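Local coordinates for uncharacterized protein (Ruminococcus gnavus, PDB 4QAN) that is of unknown function but has a cystatin-like fold, belongs as a divergent member to the NTF2-like superfamily, and can bind a magnesium ion, at residues 317-320 with 321-324; 175-178 with 179-182; 285-288 with 289-293. All blocks are in the same frame, centred on the assembly; numbering follows the deposited sequence. Where two conformers were deposited one is given.

Along the chain the three contacts come in series, in the order interaction 2, interaction 3, interaction 1, and none nests in or crosses another. Interaction 2 (175-182) closes a tight turn in the loop between strand 167-172 and strand 187-188, whose leucines and tyrosine pack on helices 61-67 and 87-108 and on strand 167-172. Interaction 3 (285-293) starts helix 287-296, whose first turn also leans on helix 61-67; its centre is about 22 Å from that of interaction 2. Interaction 1 (317-324) closes the connection between strands 305-314 and 322-331 of the second sheet, with its centre about 40 Å from that of interaction 2.

Interaction 1 (317-320 with 321-324)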
loop_
_atom_site.group_PDB
_atom_site.type_symbol
_atom_site.label_atom_id
_atom_site.label_comp_id
_atom_site.label_asym_id
_atom_site.label_seq_id
_atom_site.Cartn_x
_atom_site.Cartn_y
_atom_site.Cartn_z
ATOM N N GLU A 317 -15.921 -19.329 19.308
ATOM C CA GLU A 317 -14.541 -19.016 18.915
ATOM C C GLU A 317 -13.917 -17.821 19.661
ATOM O O GLU A 317 -12.712 -17.554 19.516
ATOM C CB GLU A 317 -14.446 -18.825 17.402
ATOM C CG GLU A 317 -14.826 -20.065 16.603
ATOM C CD GLU A 317 -13.962 -21.264 16.932
ATOM O OE1 GLU A 317 -12.719 -21.148 16.826
ATOM O OE2 GLU A 317 -14.528 -22.324 17.280
ATOM N N ASN A 318 -14.698 -17.130 20.486
ATOM C CA ASN A 318 -14.155 -16.110 21.389
ATOM C C ASN A 318 -13.300 -16.776 22.480
ATOM O O ASN A 318 -13.694 -17.826 23.017
ATOM C CB ASN A 318 -15.289 -15.349 22.079
ATOM C CG ASN A 318 -16.045 -14.433 21.141
ATOM O OD1 ASN A 318 -15.475 -13.842 20.204
ATOM N ND2 ASN A 318 -17.329 -14.261 21.419
ATOM N N THR A 319 -12.153 -16.165 22.794
ATOM C CA THR A 319 -11.266 -16.587 23.891
ATOM C C THR A 319 -11.103 -15.418 24.864
ATOM O O THR A 319 -11.670 -14.338 24.640
ATOM C CB THR A 319 -9.867 -16.989 23.374
ATOM O OG1 THR A 319 -9.137 -15.817 22.962
ATOM C CG2 THR A 319 -9.980 -17.953 22.209
ATOM N N GLU A 320 -10.316 -15.613 25.921
ATOM C CA GLU A 320 -10.140 -14.533 26.884
ATOM C C GLU A 320 -9.392 -13.353 26.248
ATOM O O GLU A 320 -9.506 -12.219 26.732
ATOM C CB GLU A 320 -9.445 -15.019 28.163
ATOM C CG GLU A 320 -9.943 -14.316 29.425
ATOM C CD GLU A 320 -11.183 -14.968 30.020
ATOM O OE1 GLU A 320 -12.026 -15.484 29.254
ATOM O OE2 GLU A 320 -11.309 -14.971 31.264
ATOM N N THR A 321 -8.689 -13.599 25.144
ATOM C CA THR A 321 -7.914 -12.547 24.477
ATOM C C THR A 321 -8.369 -12.138 23.061
ATOM O O THR A 321 -7.919 -11.100 22.544
ATOM C CB THR A 321 -6.427 -12.924 24.440
ATOM O OG1 THR A 321 -6.252 -14.150 23.725
ATOM C CG2 THR A 321 -5.878 -13.081 25.867
ATOM N N VAL A 322 -9.247 -12.924 22.437
ATOM C CA VAL A 322 -9.767 -12.573 21.121
ATOM C C VAL A 322 -11.293 -12.594 21.090
ATOM O O VAL A 322 -11.917 -13.579 21.458
ATOM C CB VAL A 322 -9.130 -13.441 20.015
ATOM C CG1 VAL A 322 -9.847 -13.282 18.685
ATOM C CG2 VAL A 322 -7.674 -13.021 19.840
ATOM N N LYS A 323 -11.879 -11.476 20.664
ATOM C CA LYS A 323 -13.322 -11.307 20.675
ATOM C C LYS A 323 -13.866 -10.684 19.394
ATOM O O LYS A 323 -13.261 -9.776 18.819
ATOM C CB LYS A 323 -13.728 -10.468 21.879
ATOM C CG LYS A 323 -13.332 -11.122 23.190
ATOM C CD LYS A 323 -13.970 -10.464 24.397
ATOM C CE LYS A 323 -13.566 -11.199 25.669
ATOM N NZ LYS A 323 -14.177 -12.558 25.783
ATOM N N GLN A 324 -15.018 -11.178 18.954
ATOM C CA GLN A 324 -15.673 -10.650 17.767
ATOM C C GLN A 324 -16.799 -9.687 18.131
ATOM O O GLN A 324 -17.590 -9.930 19.053
ATOM C CB GLN A 324 -16.219 -11.779 16.908
ATOM C CG GLN A 324 -15.148 -12.520 16.145
ATOM C CD GLN A 324 -15.710 -13.697 15.377
ATOM O OE1 GLN A 324 -16.530 -13.533 14.475
ATOM N NE2 GLN A 324 -15.265 -14.887 15.725
HETATM O O HOH W 1 -13.470 -14.776 18.304
#
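Thr-319 and Asn-318 turn their side-chain oxygens onto the backbone of the chain returning after them. OG1 of Thr-319 lies between its own backbone N and carbonyl carbon (chi1 72°) and accepts from Thr-321 N at 3.1 Å and from Val-322 N at 2.9 Å. A threonine suits the place because its short hydroxyl reaches round the bend while CG2 stays beside the backbone. The backbone adds a bond from Thr-319 N to Val-322 O, 2.9 Å. These bonds close the loop of the beta hairpin formed by strands 305-314 and 322-331. Asn-318 bridges the two arms with its side-chain amide, which can both accept and donate: OD1 accepts from Gln-324 N at 3.0 Å, the donor tilted 28° from the carbonyl plane, while ND2 donates to Ile-313 O. A water donates to Asn-318 OD1 and accepts from Gln-324 NE2, 3.1 Å away; OE1 of that glutamine is held by Ala-358 N. Its side chain lies about 9 Å from that of Ser-360, a magnesium-binding residue, with no ion bound here. Lys-323 runs extended to CE and bends at its last torsion (-70°), bringing NZ to Thr-319 O in a weak 3.3 Å bond.

Interaction 2 (175-178 with 179-182)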
loop_
_atom_site.group_PDB
_atom_site.type_symbol
_atom_site.label_atom_id
_atom_site.label_comp_id
_atom_site.label_asym_id
_atom_site.label_seq_id
_atom_site.Cartn_x
_atom_site.Cartn_y
_atom_site.Cartn_z
ATOM N N GLU A 175 9.339 -4.651 -15.484
ATOM C CA GLU A 175 8.839 -3.949 -16.671
ATOM C C GLU A 175 7.397 -3.489 -16.500
ATOM O O GLU A 175 6.594 -4.189 -15.907
ATOM C CB GLU A 175 8.912 -4.909 -17.853
ATOM C CG GLU A 175 9.085 -4.267 -19.205
ATOM C CD GLU A 175 9.338 -5.320 -20.269
ATOM O OE1 GLU A 175 8.463 -6.197 -20.437
ATOM O OE2 GLU A 175 10.410 -5.278 -20.913
ATOM N N GLY A 176 7.075 -2.314 -17.027
ATOM C CA GLY A 176 5.712 -1.792 -16.998
ATOM C C GLY A 176 5.372 -1.078 -15.702
ATOM O O GLY A 176 6.249 -0.525 -15.028
ATOM N N LEU A 177 4.086 -1.089 -15.360
ATOM C CA LEU A 177 3.597 -0.446 -14.163
ATOM C C LEU A 177 3.755 -1.364 -12.968
ATOM O O LEU A 177 3.618 -2.590 -13.084
ATOM C CB LEU A 177 2.109 -0.084 -14.305
ATOM C CG LEU A 177 1.688 0.997 -15.302
ATOM C CD1 LEU A 177 0.193 1.249 -15.170
ATOM C CD2 LEU A 177 2.457 2.303 -15.111
ATOM N N LEU A 178 4.004 -0.751 -11.814
ATOM C CA LEU A 178 4.048 -1.450 -10.527
ATOM C C LEU A 178 2.879 -2.427 -10.324
ATOM O O LEU A 178 3.060 -3.490 -9.740
ATOM C CB LEU A 178 4.063 -0.432 -9.390
ATOM C CG LEU A 178 4.173 -0.964 -7.961
ATOM C CD1 LEU A 178 5.471 -1.731 -7.761
ATOM C CD2 LEU A 178 4.051 0.176 -6.954
ATOM N N TYR A 179 1.689 -2.092 -10.812
ATOM C CA TYR A 179 0.516 -2.898 -10.480
ATOM C C TYR A 179 0.224 -4.010 -11.476
ATOM O O TYR A 179 -0.755 -4.741 -11.306
ATOM C CB TYR A 179 -0.719 -2.011 -10.301
ATOM C CG TYR A 179 -0.403 -0.682 -9.662
ATOM C CD1 TYR A 179 -0.045 -0.592 -8.328
ATOM C CD2 TYR A 179 -0.433 0.476 -10.410
ATOM C CE1 TYR A 179 0.260 0.629 -7.756
ATOM C CE2 TYR A 179 -0.127 1.694 -9.854
ATOM C CZ TYR A 179 0.217 1.769 -8.534
ATOM O OH TYR A 179 0.520 3.004 -8.028
ATOM N N GLU A 180 1.046 -4.156 -12.511
ATOM C CA GLU A 180 0.822 -5.237 -13.462
ATOM C C GLU A 180 1.172 -6.571 -12.821
ATOM O O GLU A 180 2.057 -6.647 -11.972
ATOM C CB GLU A 180 1.619 -5.033 -14.738
ATOM C CG GLU A 180 1.131 -3.868 -15.575
ATOM C CD GLU A 180 1.930 -3.693 -16.846
ATOM O OE1 GLU A 180 2.352 -4.724 -17.420
ATOM O OE2 GLU A 180 2.123 -2.530 -17.269
ATOM N N THR A 181 0.463 -7.618 -13.230
ATOM C CA THR A 181 0.613 -8.933 -12.630
ATOM C C THR A 181 1.281 -9.891 -13.603
ATOM O O THR A 181 1.207 -9.707 -14.825
ATOM C CB THR A 181 -0.753 -9.514 -12.243
ATOM O OG1 THR A 181 -1.494 -9.827 -13.432
ATOM C CG2 THR A 181 -1.540 -8.517 -11.406
ATOM N N ASP A 182 1.925 -10.914 -13.044
ATOM C CA ASP A 182 2.566 -11.975 -13.817
ATOM C C ASP A 182 3.661 -11.412 -14.714
ATOM O O ASP A 182 3.717 -11.725 -15.901
ATOM C CB ASP A 182 1.534 -12.766 -14.653
ATOM C CG ASP A 182 0.333 -13.230 -13.836
ATOM O OD1 ASP A 182 0.486 -13.452 -12.617
ATOM O OD2 ASP A 182 -0.765 -13.377 -14.414
#
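Glu-180, the last residue of a type I beta turn, folds its side chain back to the backbone N of Leu-177. Its CB lies 3.6 Å from Leu-177 O. CG is set beside the backbone N (chi1 -69°) and stays close to the same carbonyl oxygen, and the extended chain beyond it carries CD to 3.7 Å from Leu-177 N. At the tip, OE2 accepts from Leu-177 N at 3.1 Å along an almost straight N-H line (177°), although the donor stands above the carboxylate plane. OE2 also makes a salt bridge with Arg-128, which would probably offset the nearby carboxylate of Glu-67. The backbone supplies the matching bond, Glu-180 N to Leu-177 O at 3.1 Å, closing the turn. Glutamate is long enough to span this turn, and an alanine here would probably leave Leu-177 N and Arg-128 without their carboxylate partner. Gly-176 CA comes to 3.7 Å from Glu-180 OE2; a side chain on the glycine would collide with that oxygen, and its positive phi also favours glycine. At the corner of the turn, CB of Leu-178 sits over the centre of one face of the Tyr-179 ring in a CH-pi contact, 4.3 Å from the centroid, while Leu-178 CD2 touches Tyr-179 CE1 at 3.9 Å. Around the turn, Leu-178 packs on Met-94 and Tyr-98 of helix 87-108, Tyr-179 reaches Met-94 and the loop residues Leu-76 and Pro-77, and Leu-177 touches His-171 of strand 167-172 and Thr-64 of helix 61-67.

Interaction 3 (285-288 with 289-293); sequences KSEE and QLNKL
Ser-286 and Gln-289 bond to each other in both directions, forming a capping box at the start of helix 287-296. Ser-286 is the N-cap: its OG accepts from Gln-289 N at 3.3 Å, taking up an amide that has no carbonyl of a preceding helical turn to bind. In return, OE1 of Gln-289 accepts twice, from Ser-286 N at 2.9 Å and from Ser-286 OG at the same distance. The hydroxyl arrives in the plane of the amide, on a lone pair, whereas the backbone N-H comes from above that plane, 63° out of it. These two bonds grip OE1 and should restrain rotation of the amide. Serine suits the cap because its chi1 of 71° turns a short hydroxyl back toward the helix, and glutamine because its chain, extended beyond CG, spans the distance to Ser-286.

The helical bonds then begin, with Leu-290 N to Ser-286 O at 2.9 Å, followed by Asn-291 N to Glu-287 O and Lys-292 N to Glu-288 O. One turn apart on the exposed side, Lys-292 bends at chi2 (69°) and again at chi4; in one of the two conformers of Glu-288, Lys-292 NZ lies 3.1 Å from Glu-288 OE1 as a salt bridge, weak as a hydrogen bond, but the second position of the glutamate makes it doubtful as a lasting link. Glu-287 and Asn-291 run side by side, their flat ends nearly parallel.

Packing is carried by Lys-285, whose CB meets Leu-290 CD2 at 3.9 Å; its aliphatic chain lies against Leu-290 and Gln-289 before NZ bonds to Arg-281 O. Glu-287, Leu-290 and Asn-291 rest on Val-62 and Glu-66 of helix 61-67, while Leu-293 turns into loops at Leu-73 and Leu-282.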
loop_
_atom_site.group_PDB
_atom_site.type_symbol
_atom_site.label_atom_id
_atom_site.label_comp_id
_atom_site.label_asym_id
_atom_site.label_seq_id
_atom_site.Cartn_x
_atom_site.Cartn_y
_atom_site.Cartn_z
ATOM N N LYS A 285 -15.090 0.357 -19.804
ATOM C CA LYS A 285 -15.573 1.637 -19.325
ATOM C C LYS A 285 -14.924 2.754 -20.131
ATOM O O LYS A 285 -13.709 2.768 -20.312
ATOM C CB LYS A 285 -15.252 1.796 -17.844
ATOM C CG LYS A 285 -16.284 1.185 -16.911
ATOM C CD LYS A 285 -16.181 1.816 -15.529
ATOM C CE LYS A 285 -17.354 1.444 -14.640
ATOM N NZ LYS A 285 -17.279 0.020 -14.214
ATOM N N SER A 286 -15.745 3.682 -20.619
ATOM C CA SER A 286 -15.249 4.875 -21.301
ATOM C C SER A 286 -14.578 5.816 -20.306
ATOM O O SER A 286 -14.715 5.652 -19.086
ATOM C CB SER A 286 -16.390 5.613 -22.004
ATOM O OG SER A 286 -17.256 6.244 -21.074
ATOM N N GLU A 287 -13.863 6.799 -20.848
ATOM C CA GLU A 287 -13.171 7.810 -20.056
ATOM C C GLU A 287 -14.161 8.540 -19.174
ATOM O O GLU A 287 -13.843 8.928 -18.051
ATOM C CB GLU A 287 -12.470 8.801 -20.977
ATOM C CG GLU A 287 -11.733 9.934 -20.281
ATOM C CD GLU A 287 -10.526 10.418 -21.078
ATOM O OE1 GLU A 287 -10.614 10.474 -22.326
ATOM O OE2 GLU A 287 -9.483 10.729 -20.457
ATOM N N GLU A 288 -15.376 8.695 -19.685
ATOM C CA GLU A 288 -16.433 9.376 -18.952
ATOM C C GLU A 288 -16.870 8.544 -17.750
ATOM O O GLU A 288 -16.985 9.059 -16.642
ATOM C CB GLU A 288 -17.626 9.630 -19.869
ATOM C CG GLU A 288 -18.678 10.560 -19.290
ATOM C CD GLU A 288 -20.078 10.030 -19.508
ATOM O OE1 GLU A 288 -20.457 9.085 -18.780
ATOM O OE2 GLU A 288 -20.788 10.546 -20.405
ATOM N N GLN A 289 -17.108 7.254 -17.973
ATOM C CA GLN A 289 -17.590 6.363 -16.907
ATOM C C GLN A 289 -16.544 6.161 -15.825
ATOM O O GLN A 289 -16.883 6.001 -14.652
ATOM C CB GLN A 289 -17.966 4.992 -17.457
ATOM C CG GLN A 289 -19.069 4.991 -18.485
ATOM C CD GLN A 289 -19.050 3.722 -19.300
ATOM O OE1 GLN A 289 -18.601 3.717 -20.444
ATOM N NE2 GLN A 289 -19.503 2.628 -18.706
ATOM N N LEU A 290 -15.279 6.144 -16.239
ATOM C CA LEU A 290 -14.168 6.113 -15.300
ATOM C C LEU A 290 -14.148 7.379 -14.444
ATOM O O LEU A 290 -13.922 7.313 -13.235
ATOM C CB LEU A 290 -12.838 5.923 -16.027
ATOM C CG LEU A 290 -12.610 4.529 -16.627
ATOM C CD1 LEU A 290 -11.335 4.523 -17.451
ATOM C CD2 LEU A 290 -12.544 3.454 -15.551
ATOM N N ASN A 291 -14.412 8.524 -15.061
ATOM C CA ASN A 291 -14.533 9.763 -14.300
ATOM C C ASN A 291 -15.678 9.720 -13.292
ATOM O O ASN A 291 -15.509 10.168 -12.160
ATOM C CB ASN A 291 -14.647 10.980 -15.227
ATOM C CG ASN A 291 -13.292 11.556 -15.588
ATOM O OD1 ASN A 291 -12.411 11.699 -14.728
ATOM N ND2 ASN A 291 -13.112 11.888 -16.853
ATOM N N LYS A 292 -16.821 9.159 -13.670
ATOM C CA LYS A 292 -17.913 8.998 -12.701
ATOM C C LYS A 292 -17.451 8.155 -11.511
ATOM O O LYS A 292 -17.722 8.499 -10.355
ATOM C CB LYS A 292 -19.169 8.387 -13.333
ATOM C CG LYS A 292 -20.120 9.411 -13.959
ATOM C CD LYS A 292 -19.517 10.056 -15.208
ATOM C CE LYS A 292 -20.366 11.180 -15.786
ATOM N NZ LYS A 292 -21.610 10.675 -16.426
ATOM N N LEU A 293 -16.743 7.060 -11.788
ATOM C CA LEU A 293 -16.286 6.169 -10.720
ATOM C C LEU A 293 -15.293 6.908 -9.827
ATOM O O LEU A 293 -15.350 6.807 -8.616
ATOM C CB LEU A 293 -15.681 4.888 -11.303
ATOM C CG LEU A 293 -14.941 3.972 -10.325
ATOM C CD1 LEU A 293 -15.880 3.510 -9.228
ATOM C CD2 LEU A 293 -14.311 2.782 -11.044
#